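Local coordinates for CPXV018 protein (Cowpox virus, PDB 4PDC), which probably acts as an MHC class I-like decoy ligand that engages the host NKG2D receptor and so helps the virus evade natural killer cells, at residues E[4-9]-E[21-26]; E[80-85]-E[93-98]; E[27-32]-E[39-44]; E[102-107]-E[115-120]. The protein carries 2 engineered substitutions. All blocks are in the same frame, centred on the assembly; numbering follows the deposited sequence.

Interaction 1. Residues E[4-9]-E[21-26]; sequences LAFNFN and VDVDLD. Engineered in segment 21-26: Asp24 (natural residue Tyr).
Val23 fits between Leu4 and Phe6 of the neighbouring strand, filling the step between a branched tip and a flat ring. Its CG1 methyl meets Leu4 CD1 at 3.6 Å on one flank and on the other sits over the rim of one face of the Phe6 ring, a CH-pi contact. Its second methyl, CG2, packs on Phe6 CD2 at 3.7 Å. The pattern recurs at the next non-hydrogen-bonded pair, where Val21 CG1 lies over one face of Phe8, 4.0 Å from the ring centroid, and Val21 CG2 presses against Phe8 CD2 at 3.4 Å. CG of each phenylalanine is anti to its carbonyl carbon (chi1 near -60°), and ring and valine lie side by side, pointing the same way. Four backbone bonds join the antiparallel strands at the pairs Ala5/Asp24 and Asn7/Asp22; the longest, Asp22 N to Asn7 O, is 3.1 Å. The face bearing Ala5, Asn7 and Asp22 is mixed and more polar, the engineered Asp24 adding a carboxylate, and its paired side chains meet only loosely through CB atoms. Asp22 OD1 is bonded to Thr32 OG1. Helices 51-64 and 131-146 cover the other face, with Tyr55 and Phe59 edge-to-face on Phe6 and Phe8. The chemistry implies a two-sided hairpin, apolar beneath the helices and mixed on the reverse, with the main chain satisfying itself in between.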
# COMPACT_ATOMS: atom_id res chain seq x y z
N LEU E 4 8.43 10.42 -13.51
CA LEU E 4 7.07 10.83 -13.18
C LEU E 4 7.14 11.67 -11.92
O LEU E 4 7.63 11.21 -10.89
CB LEU E 4 6.18 9.61 -12.99
CG LEU E 4 4.69 9.82 -12.73
CD1 LEU E 4 4.00 10.53 -13.89
CD2 LEU E 4 4.04 8.49 -12.47
N ALA E 5 6.69 12.92 -12.01
CA ALA E 5 6.78 13.86 -10.90
C ALA E 5 5.40 14.31 -10.44
O ALA E 5 4.51 14.55 -11.26
CB ALA E 5 7.62 15.05 -11.29
N PHE E 6 5.24 14.42 -9.13
CA PHE E 6 4.03 14.93 -8.51
C PHE E 6 4.37 16.18 -7.72
O PHE E 6 5.23 16.14 -6.84
CB PHE E 6 3.41 13.89 -7.58
CG PHE E 6 2.96 12.64 -8.28
CD1 PHE E 6 3.87 11.65 -8.60
CD2 PHE E 6 1.63 12.45 -8.61
CE1 PHE E 6 3.47 10.49 -9.23
CE2 PHE E 6 1.22 11.30 -9.24
CZ PHE E 6 2.14 10.32 -9.56
N ASN E 7 3.71 17.29 -8.02
CA ASN E 7 3.93 18.54 -7.30
C ASN E 7 2.69 18.97 -6.53
O ASN E 7 1.72 19.45 -7.12
CB ASN E 7 4.36 19.65 -8.27
CG ASN E 7 4.88 20.89 -7.55
OD1 ASN E 7 4.24 21.94 -7.55
ND2 ASN E 7 6.04 20.75 -6.91
N PHE E 8 2.72 18.76 -5.22
CA PHE E 8 1.62 19.13 -4.34
C PHE E 8 1.82 20.53 -3.80
O PHE E 8 2.88 20.84 -3.28
CB PHE E 8 1.50 18.15 -3.18
CG PHE E 8 1.24 16.74 -3.59
CD1 PHE E 8 2.29 15.92 -4.00
CD2 PHE E 8 -0.04 16.22 -3.56
CE1 PHE E 8 2.05 14.62 -4.38
CE2 PHE E 8 -0.28 14.91 -3.94
CZ PHE E 8 0.77 14.11 -4.35
N ASN E 9 0.80 21.37 -3.93
CA ASN E 9 0.86 22.72 -3.38
C ASN E 9 -0.38 23.06 -2.57
O ASN E 9 -1.51 22.86 -3.02
CB ASN E 9 1.03 23.75 -4.50
CG ASN E 9 1.22 25.15 -3.97
OD1 ASN E 9 2.20 25.44 -3.29
ND2 ASN E 9 0.28 26.04 -4.30
N VAL E 21 -2.50 19.85 -7.40
CA VAL E 21 -1.46 18.88 -7.73
C VAL E 21 -1.23 18.86 -9.24
O VAL E 21 -2.19 18.90 -10.01
CB VAL E 21 -1.81 17.46 -7.26
CG1 VAL E 21 -0.60 16.55 -7.40
CG2 VAL E 21 -2.30 17.48 -5.81
N ASP E 22 0.04 18.81 -9.63
CA ASP E 22 0.45 18.66 -11.02
C ASP E 22 1.22 17.36 -11.19
O ASP E 22 2.13 17.07 -10.41
CB ASP E 22 1.34 19.83 -11.48
CG ASP E 22 0.64 21.17 -11.37
OD1 ASP E 22 -0.57 21.24 -11.65
OD2 ASP E 22 1.32 22.15 -10.99
N VAL E 23 0.86 16.58 -12.21
CA VAL E 23 1.59 15.36 -12.53
C VAL E 23 2.32 15.56 -13.85
O VAL E 23 1.69 15.81 -14.88
CB VAL E 23 0.67 14.15 -12.64
CG1 VAL E 23 1.48 12.87 -12.78
CG2 VAL E 23 -0.24 14.06 -11.42
N ASP E 24 3.64 15.45 -13.81
CA ASP E 24 4.47 15.66 -14.99
C ASP E 24 5.14 14.35 -15.40
O ASP E 24 5.76 13.68 -14.57
CB ASP E 24 5.54 16.72 -14.72
CG ASP E 24 4.95 18.07 -14.33
OD1 ASP E 24 3.80 18.35 -14.69
OD2 ASP E 24 5.66 18.85 -13.66
N LEU E 25 5.01 14.00 -16.67
CA LEU E 25 5.77 12.90 -17.26
C LEU E 25 6.88 13.47 -18.14
O LEU E 25 6.61 14.13 -19.14
CB LEU E 25 4.86 11.98 -18.08
CG LEU E 25 5.54 10.80 -18.76
CD1 LEU E 25 6.16 9.86 -17.74
CD2 LEU E 25 4.54 10.05 -19.64
N ASP E 26 8.13 13.23 -17.75
CA ASP E 26 9.28 13.76 -18.47
C ASP E 26 9.18 15.28 -18.65
O ASP E 26 9.30 15.80 -19.75
CB ASP E 26 9.41 13.07 -19.83
CG ASP E 26 9.70 11.59 -19.70
OD1 ASP E 26 10.34 11.20 -18.70
OD2 ASP E 26 9.29 10.80 -20.58

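Interaction 2. Residues E[80-85]-E[93-98]; sequences YFYECD and FDQDYL. Engineered in segment 93-98: Asp96 (natural residue Phe).
Tyr80 and Gln95 form the polar clasp of a largely aromatic face. The tyrosine OH donates to Gln95 OE1 at 2.6 Å, tilted 33° from the amide carbonyl plane, and OE1 lies at the edge of the ring. The glutamine chain, extended beyond CG, carries OE1 to this hydroxyl, while its NE2 is bonded to Glu122 OE1 of helix 113-126. Close packing centres on Tyr80 and Tyr97, where CD1 of the first meets CE2 of the second at 3.5 Å with the ring planes 33° apart, neither stacked nor edge-to-face. At the more exposed end Tyr82 OH comes within 3.1 Å of Phe93 CD1. Cys84 CB also touches Phe93 CE1, at 3.5 Å, and its SG forms the disulfide with Cys134 of helix 131-146. The reverse face is looser and nearer solvent. Phe81 CD2 lies 3.9 Å from OD2 of the engineered Asp96, the ring and carboxylate nearly parallel. Glu83 OE1 and Asp94 OD2 stay 4.8 Å apart, and their like charges would probably disfavour a closer approach. Backbone bonds at the Phe81/Asp96 and Glu83/Asp94 pairs complete an antiparallel beta hairpin with helices 113-126 and 131-146 packed on its Tyr80/Tyr82 face, as in the sheet floor of an MHC class I-like platform.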
# COMPACT_ATOMS: atom_id res chain seq x y z
N TYR E 80 5.14 20.17 -1.75
CA TYR E 80 5.77 18.86 -1.65
C TYR E 80 5.96 18.30 -3.04
O TYR E 80 5.00 18.11 -3.78
CB TYR E 80 4.94 17.91 -0.80
CG TYR E 80 5.49 16.50 -0.73
CD1 TYR E 80 6.77 16.26 -0.26
CD2 TYR E 80 4.71 15.42 -1.12
CE1 TYR E 80 7.27 14.96 -0.18
CE2 TYR E 80 5.20 14.13 -1.05
CZ TYR E 80 6.48 13.91 -0.58
OH TYR E 80 6.96 12.62 -0.51
N PHE E 81 7.22 18.03 -3.40
CA PHE E 81 7.57 17.53 -4.71
C PHE E 81 8.04 16.10 -4.56
O PHE E 81 8.91 15.83 -3.74
CB PHE E 81 8.65 18.41 -5.35
CG PHE E 81 9.16 17.90 -6.66
CD1 PHE E 81 8.45 18.12 -7.83
CD2 PHE E 81 10.37 17.22 -6.74
CE1 PHE E 81 8.93 17.66 -9.04
CE2 PHE E 81 10.85 16.76 -7.95
CZ PHE E 81 10.13 16.98 -9.10
N TYR E 82 7.45 15.18 -5.32
CA TYR E 82 7.85 13.78 -5.29
C TYR E 82 8.02 13.25 -6.71
O TYR E 82 7.10 13.36 -7.53
CB TYR E 82 6.84 12.92 -4.53
CG TYR E 82 7.26 11.47 -4.48
CD1 TYR E 82 8.19 11.04 -3.55
CD2 TYR E 82 6.74 10.54 -5.37
CE1 TYR E 82 8.59 9.72 -3.50
CE2 TYR E 82 7.14 9.22 -5.33
CZ TYR E 82 8.06 8.81 -4.40
OH TYR E 82 8.46 7.50 -4.35
N GLU E 83 9.19 12.69 -6.99
CA GLU E 83 9.54 12.24 -8.33
C GLU E 83 10.18 10.87 -8.28
O GLU E 83 11.10 10.64 -7.49
CB GLU E 83 10.49 13.23 -9.00
CG GLU E 83 10.89 12.87 -10.41
CD GLU E 83 11.99 13.75 -10.95
OE1 GLU E 83 13.17 13.41 -10.74
OE2 GLU E 83 11.68 14.79 -11.57
N CYS E 84 9.70 9.96 -9.12
CA CYS E 84 10.38 8.68 -9.33
C CYS E 84 10.96 8.67 -10.74
O CYS E 84 10.42 9.30 -11.65
CB CYS E 84 9.44 7.49 -9.09
SG CYS E 84 8.08 7.26 -10.25
N ASP E 85 12.08 7.98 -10.89
CA ASP E 85 12.85 7.98 -12.12
C ASP E 85 13.20 6.55 -12.50
O ASP E 85 13.76 5.82 -11.70
CB ASP E 85 14.11 8.83 -11.95
CG ASP E 85 14.96 8.90 -13.21
OD1 ASP E 85 15.52 7.87 -13.62
OD2 ASP E 85 15.08 10.01 -13.77
N PHE E 93 14.62 7.91 -6.63
CA PHE E 93 13.57 8.77 -6.11
C PHE E 93 14.14 10.08 -5.59
O PHE E 93 15.30 10.14 -5.17
CB PHE E 93 12.79 8.06 -5.01
CG PHE E 93 12.23 6.74 -5.43
CD1 PHE E 93 10.97 6.66 -6.01
CD2 PHE E 93 12.95 5.57 -5.25
CE1 PHE E 93 10.45 5.45 -6.40
CE2 PHE E 93 12.43 4.35 -5.64
CZ PHE E 93 11.18 4.29 -6.22
N ASP E 94 13.31 11.10 -5.60
CA ASP E 94 13.69 12.43 -5.17
C ASP E 94 12.48 13.11 -4.58
O ASP E 94 11.37 12.98 -5.10
CB ASP E 94 14.26 13.24 -6.35
CG ASP E 94 14.80 14.59 -5.93
OD1 ASP E 94 15.18 14.72 -4.75
OD2 ASP E 94 14.84 15.51 -6.77
N GLN E 95 12.66 13.82 -3.47
CA GLN E 95 11.56 14.59 -2.91
C GLN E 95 12.07 15.86 -2.25
O GLN E 95 13.15 15.88 -1.66
CB GLN E 95 10.74 13.76 -1.91
CG GLN E 95 11.50 13.28 -0.68
CD GLN E 95 10.62 12.49 0.29
OE1 GLN E 95 9.51 12.06 -0.06
NE2 GLN E 95 11.11 12.31 1.51
N ASP E 96 11.28 16.92 -2.37
CA ASP E 96 11.62 18.23 -1.84
C ASP E 96 10.43 18.80 -1.08
O ASP E 96 9.28 18.51 -1.39
CB ASP E 96 12.02 19.19 -2.96
CG ASP E 96 13.30 18.78 -3.65
OD1 ASP E 96 14.24 18.33 -2.96
OD2 ASP E 96 13.37 18.90 -4.90
N TYR E 97 10.74 19.62 -0.08
CA TYR E 97 9.74 20.34 0.69
C TYR E 97 10.05 21.83 0.61
O TYR E 97 11.18 22.24 0.88
CB TYR E 97 9.74 19.90 2.15
CG TYR E 97 9.67 18.41 2.37
CD1 TYR E 97 10.82 17.63 2.32
CD2 TYR E 97 8.47 17.79 2.67
CE1 TYR E 97 10.77 16.27 2.53
CE2 TYR E 97 8.40 16.43 2.88
CZ TYR E 97 9.56 15.67 2.82
OH TYR E 97 9.50 14.31 3.04
N LEU E 98 9.05 22.64 0.25
CA LEU E 98 9.22 24.09 0.18
C LEU E 98 8.24 24.80 1.10
O LEU E 98 7.06 24.45 1.16
CB LEU E 98 9.01 24.62 -1.25
CG LEU E 98 9.72 23.94 -2.41
CD1 LEU E 98 9.24 24.52 -3.73
CD2 LEU E 98 11.21 24.09 -2.27

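Interaction 3. Residues E[27-32]-E[39-44]; sequences DSQIIT and RPTIPF
Thr41 holds OG1 between its own backbone N and carbonyl carbon (chi1 63°), which presents the hydroxyl to Gln29, whereas Thr32 has OG1 anti to its N (chi1 -169°), and its CG2, between N and the carbonyl carbon, lies alongside Arg39. The two segments form a short antiparallel beta hairpin at one outer edge of the platform sheet, and its inner strand carries a classic beta bulge in which Ile30 and Ile31 both face Val23. Past Pro40 the outer strand gives way to a loop. There Thr41 N still donates to Ile30 O at 2.8 Å, from well above the carbonyl plane, and Thr41 OG1 adds a weak bond to Gln29 O. Regular pairing resumes at Thr32 and Arg39, whose main chains exchange two hydrogen bonds. Ile30 also touches the loop with its side chain: CB meets Ile42 CG2 at 3.7 Å and CG2 approaches Phe44 CZ at 3.9 Å. Helix 131-146 adds to this patch, with Leu141 on Ile30 and Met145 on Phe44. On the more solvent-facing side, the Arg39 chain, extended from CG to NE, runs beside Thr32, and one guanidinium face lies against two methyls, Thr41 CG2 and Thr32 CG2, the latter 3.4 Å from Arg39 NE.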
# COMPACT_ATOMS: atom_id res chain seq x y z
N ASP E 27 8.95 15.98 -17.53
CA ASP E 27 8.87 17.44 -17.52
C ASP E 27 7.79 17.96 -18.45
O ASP E 27 7.91 19.05 -19.02
CB ASP E 27 10.23 18.05 -17.88
CG ASP E 27 11.31 17.74 -16.86
OD1 ASP E 27 10.99 17.74 -15.65
OD2 ASP E 27 12.46 17.50 -17.27
N SER E 28 6.73 17.18 -18.61
CA SER E 28 5.55 17.59 -19.35
C SER E 28 4.30 17.25 -18.54
O SER E 28 4.12 16.10 -18.15
CB SER E 28 5.51 16.92 -20.73
OG SER E 28 4.22 17.04 -21.31
N GLN E 29 3.46 18.24 -18.28
CA GLN E 29 2.28 18.03 -17.45
C GLN E 29 1.26 17.17 -18.18
O GLN E 29 0.93 17.43 -19.34
CB GLN E 29 1.65 19.37 -17.06
CG GLN E 29 0.57 19.25 -16.00
CD GLN E 29 -0.17 20.56 -15.78
OE1 GLN E 29 -1.02 20.94 -16.58
NE2 GLN E 29 0.17 21.25 -14.70
N ILE E 30 0.76 16.14 -17.50
CA ILE E 30 -0.20 15.21 -18.08
C ILE E 30 -1.52 15.17 -17.31
O ILE E 30 -2.56 14.85 -17.87
CB ILE E 30 0.38 13.77 -18.16
CG1 ILE E 30 0.73 13.24 -16.77
CG2 ILE E 30 1.61 13.75 -19.06
CD1 ILE E 30 0.96 11.73 -16.73
N ILE E 31 -1.46 15.51 -16.02
CA ILE E 31 -2.64 15.53 -15.16
C ILE E 31 -2.57 16.75 -14.25
O ILE E 31 -1.49 17.19 -13.87
CB ILE E 31 -2.75 14.25 -14.30
CG1 ILE E 31 -2.83 13.00 -15.18
CG2 ILE E 31 -3.96 14.31 -13.38
CD1 ILE E 31 -2.57 11.72 -14.41
N THR E 32 -3.74 17.30 -13.91
CA THR E 32 -3.80 18.37 -12.92
C THR E 32 -5.04 18.20 -12.05
O THR E 32 -6.04 17.61 -12.47
CB THR E 32 -3.80 19.77 -13.59
OG1 THR E 32 -3.61 20.78 -12.59
CG2 THR E 32 -5.09 20.03 -14.34
N ARG E 39 -8.19 16.23 -13.92
CA ARG E 39 -8.40 16.27 -15.37
C ARG E 39 -7.12 15.98 -16.15
O ARG E 39 -6.02 16.34 -15.71
CB ARG E 39 -8.97 17.62 -15.78
CG ARG E 39 -8.03 18.79 -15.61
CD ARG E 39 -8.71 20.10 -15.98
NE ARG E 39 -7.76 21.22 -16.00
CZ ARG E 39 -7.08 21.61 -17.07
NH1 ARG E 39 -7.23 20.99 -18.24
NH2 ARG E 39 -6.24 22.63 -16.98
N PRO E 40 -7.26 15.34 -17.32
CA PRO E 40 -6.09 15.15 -18.18
C PRO E 40 -5.67 16.45 -18.84
O PRO E 40 -6.53 17.30 -19.10
CB PRO E 40 -6.59 14.12 -19.21
CG PRO E 40 -8.06 14.36 -19.29
CD PRO E 40 -8.49 14.78 -17.91
N THR E 41 -4.38 16.62 -19.10
CA THR E 41 -3.86 17.82 -19.76
C THR E 41 -2.98 17.43 -20.94
O THR E 41 -2.17 18.22 -21.43
CB THR E 41 -3.04 18.70 -18.79
OG1 THR E 41 -1.89 17.98 -18.32
CG2 THR E 41 -3.89 19.11 -17.59
N ILE E 42 -3.16 16.19 -21.40
CA ILE E 42 -2.44 15.68 -22.55
C ILE E 42 -3.40 14.71 -23.26
O ILE E 42 -4.16 14.01 -22.59
CB ILE E 42 -1.12 14.98 -22.14
CG1 ILE E 42 -0.21 14.75 -23.34
CG2 ILE E 42 -1.41 13.67 -21.42
CD1 ILE E 42 0.36 16.02 -23.92
N PRO E 43 -3.39 14.68 -24.60
CA PRO E 43 -4.36 13.83 -25.30
C PRO E 43 -4.37 12.35 -24.88
O PRO E 43 -5.45 11.77 -24.80
CB PRO E 43 -3.93 13.96 -26.77
CG PRO E 43 -3.35 15.33 -26.85
CD PRO E 43 -2.66 15.56 -25.54
N PHE E 44 -3.21 11.76 -24.62
CA PHE E 44 -3.17 10.32 -24.37
C PHE E 44 -3.77 9.95 -23.01
O PHE E 44 -3.95 8.77 -22.71
CB PHE E 44 -1.73 9.78 -24.50
CG PHE E 44 -0.83 10.08 -23.33
CD1 PHE E 44 -0.88 9.31 -22.17
CD2 PHE E 44 0.11 11.09 -23.41
CE1 PHE E 44 -0.04 9.58 -21.11
CE2 PHE E 44 0.96 11.36 -22.35
CZ PHE E 44 0.88 10.60 -21.19

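Interaction 4. Residues E[102-107]-E[115-120]; sequences EEYTVK and NMWLTT
Tyr104 and Leu118 lie antiparallel to one another, the ring reaching in from the strand while the leucine reaches out from the helix. The closest pair is Tyr104 CE2 and Leu118 CB, 3.7 Å apart. CG of the tyrosine lies between its backbone N and carbonyl carbon (chi1 69°), and at the far end of the ring Tyr104 OH meets the edge of the Trp117 indole, 3.4 Å from CD1 and close to the ring plane. The two aromatic side chains cross at about a right angle. The polar ends are held elsewhere: Tyr104 OH by Lys114 O, one turn earlier in the helix, and Trp117 NE1 by Thr79 O of the sheet. This is the place where a helix of the MHC class I-like platform, 113-126, packs on the short outermost strand 102-104 and on the chain leading from it. Leu118 CD2 packs against that connecting chain, 3.5 Å from Lys107 N. Lys107 and Asn115 cross at roughly a right angle, OD1 of the asparagine lying 3.6 Å from Lys107 CA. A water donates to Asn115 OD1 at 2.9 Å and to Val106 O at 2.7 Å, tying helix to loop, while Asn115 ND2 is bonded to Thr108 and Glu110. Farther out, the extended lysine chain passes obliquely over Thr119, with Lys107 CD 3.5 Å from Thr119 CG2, and then bends at its last torsion, which places NZ. Thr119 OG1 is hydrogen-bonded to the backbone of another protein chain in the assembly, which also packs an acidic side chain on Lys107.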
# COMPACT_ATOMS: atom_id res chain seq x y z
N GLU E 102 10.96 28.24 -0.47
CA GLU E 102 12.31 27.95 -0.01
C GLU E 102 12.43 26.51 0.49
O GLU E 102 11.68 26.09 1.37
CB GLU E 102 12.71 28.92 1.10
CG GLU E 102 14.09 28.68 1.67
CD GLU E 102 14.51 29.76 2.65
OE1 GLU E 102 14.73 30.91 2.21
OE2 GLU E 102 14.62 29.46 3.86
N GLU E 103 13.39 25.77 -0.07
CA GLU E 103 13.61 24.38 0.33
C GLU E 103 14.01 24.28 1.79
O GLU E 103 14.75 25.12 2.31
CB GLU E 103 14.70 23.73 -0.53
CG GLU E 103 14.19 22.99 -1.75
CD GLU E 103 15.14 21.92 -2.23
OE1 GLU E 103 15.26 20.87 -1.56
OE2 GLU E 103 15.78 22.11 -3.29
N TYR E 104 13.53 23.24 2.45
CA TYR E 104 13.96 22.94 3.80
C TYR E 104 13.88 21.44 4.03
O TYR E 104 13.19 20.73 3.30
CB TYR E 104 13.12 23.72 4.82
CG TYR E 104 11.66 23.30 4.95
CD1 TYR E 104 10.75 23.56 3.93
CD2 TYR E 104 11.20 22.68 6.10
CE1 TYR E 104 9.42 23.19 4.06
CE2 TYR E 104 9.88 22.30 6.23
CZ TYR E 104 8.99 22.55 5.21
OH TYR E 104 7.68 22.18 5.35
N THR E 105 14.61 20.96 5.03
CA THR E 105 14.65 19.54 5.34
C THR E 105 14.69 19.27 6.84
O THR E 105 14.50 18.14 7.28
CB THR E 105 15.88 18.86 4.70
OG1 THR E 105 17.07 19.33 5.34
CG2 THR E 105 15.95 19.17 3.21
N VAL E 106 14.93 20.32 7.62
CA VAL E 106 15.13 20.17 9.06
C VAL E 106 13.86 20.47 9.85
O VAL E 106 13.27 21.53 9.72
CB VAL E 106 16.27 21.08 9.56
CG1 VAL E 106 16.48 20.91 11.06
CG2 VAL E 106 17.56 20.79 8.81
N LYS E 107 13.47 19.51 10.68
CA LYS E 107 12.33 19.66 11.58
C LYS E 107 12.77 20.38 12.85
O LYS E 107 13.82 20.07 13.41
CB LYS E 107 11.74 18.29 11.93
CG LYS E 107 10.59 18.33 12.92
CD LYS E 107 10.31 16.95 13.49
CE LYS E 107 9.12 16.96 14.45
NZ LYS E 107 9.36 17.85 15.62
N ASN E 115 6.49 22.36 10.09
CA ASN E 115 7.00 21.10 10.62
C ASN E 115 6.10 19.92 10.32
O ASN E 115 6.58 18.85 9.94
CB ASN E 115 7.21 21.21 12.13
CG ASN E 115 8.49 21.95 12.49
OD1 ASN E 115 9.50 21.85 11.79
ND2 ASN E 115 8.46 22.70 13.59
N MET E 116 4.79 20.09 10.48
CA MET E 116 3.85 19.01 10.22
C MET E 116 3.89 18.62 8.74
O MET E 116 3.82 17.44 8.40
CB MET E 116 2.44 19.43 10.61
CG MET E 116 1.43 18.30 10.52
SD MET E 116 -0.26 18.84 10.86
CE MET E 116 -0.09 19.50 12.52
N TRP E 117 3.99 19.62 7.88
CA TRP E 117 4.08 19.39 6.44
C TRP E 117 5.30 18.54 6.11
O TRP E 117 5.24 17.63 5.29
CB TRP E 117 4.14 20.73 5.71
CG TRP E 117 4.16 20.63 4.21
CD1 TRP E 117 5.26 20.69 3.41
CD2 TRP E 117 3.03 20.47 3.34
NE1 TRP E 117 4.89 20.58 2.09
CE2 TRP E 117 3.53 20.44 2.02
CE3 TRP E 117 1.65 20.36 3.55
CZ2 TRP E 117 2.69 20.30 0.91
CZ3 TRP E 117 0.83 20.21 2.45
CH2 TRP E 117 1.35 20.19 1.15
N LEU E 118 6.41 18.85 6.77
CA LEU E 118 7.67 18.16 6.56
C LEU E 118 7.62 16.71 7.03
O LEU E 118 8.14 15.81 6.36
CB LEU E 118 8.81 18.89 7.28
CG LEU E 118 10.20 18.24 7.25
CD1 LEU E 118 10.76 18.19 5.83
CD2 LEU E 118 11.16 18.98 8.17
N THR E 119 6.99 16.49 8.18
CA THR E 119 7.00 15.16 8.77
C THR E 119 5.85 14.27 8.33
O THR E 119 5.82 13.09 8.69
CB THR E 119 6.97 15.24 10.31
OG1 THR E 119 5.75 15.86 10.75
CG2 THR E 119 8.16 16.04 10.83
N THR E 120 4.90 14.80 7.55
CA THR E 120 3.72 14.01 7.17
C THR E 120 3.42 13.92 5.68
O THR E 120 2.57 13.13 5.27
CB THR E 120 2.43 14.58 7.83
OG1 THR E 120 2.10 15.85 7.25
CG2 THR E 120 2.61 14.71 9.33
O HOH W 1 10.84 22.76 9.40

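Interactions 1, 2 and 3 are alternate antiparallel pairings, three hairpins in one sheet, whereas interaction 4 sets a helix on its edge. Interaction 1 is buried near the middle of the chain, with one apolar face under the helices. Interaction 2, about 9 Å away between centres, continues the sheet through Phe6 N to Tyr82 O and Phe8 N to Tyr80 O, and adds tyrosine hydroxyl chemistry and the disulfide. On the other flank, interaction 3 is joined to interaction 1 by Val23 O to Ile30 N and Val23 N to Ile31 O, at the bulge, and becomes irregular near the surface. Interaction 4 meets interaction 2 through Tyr97 and Tyr104; it relies on packing and a water bridge, and alone touches another protein chain.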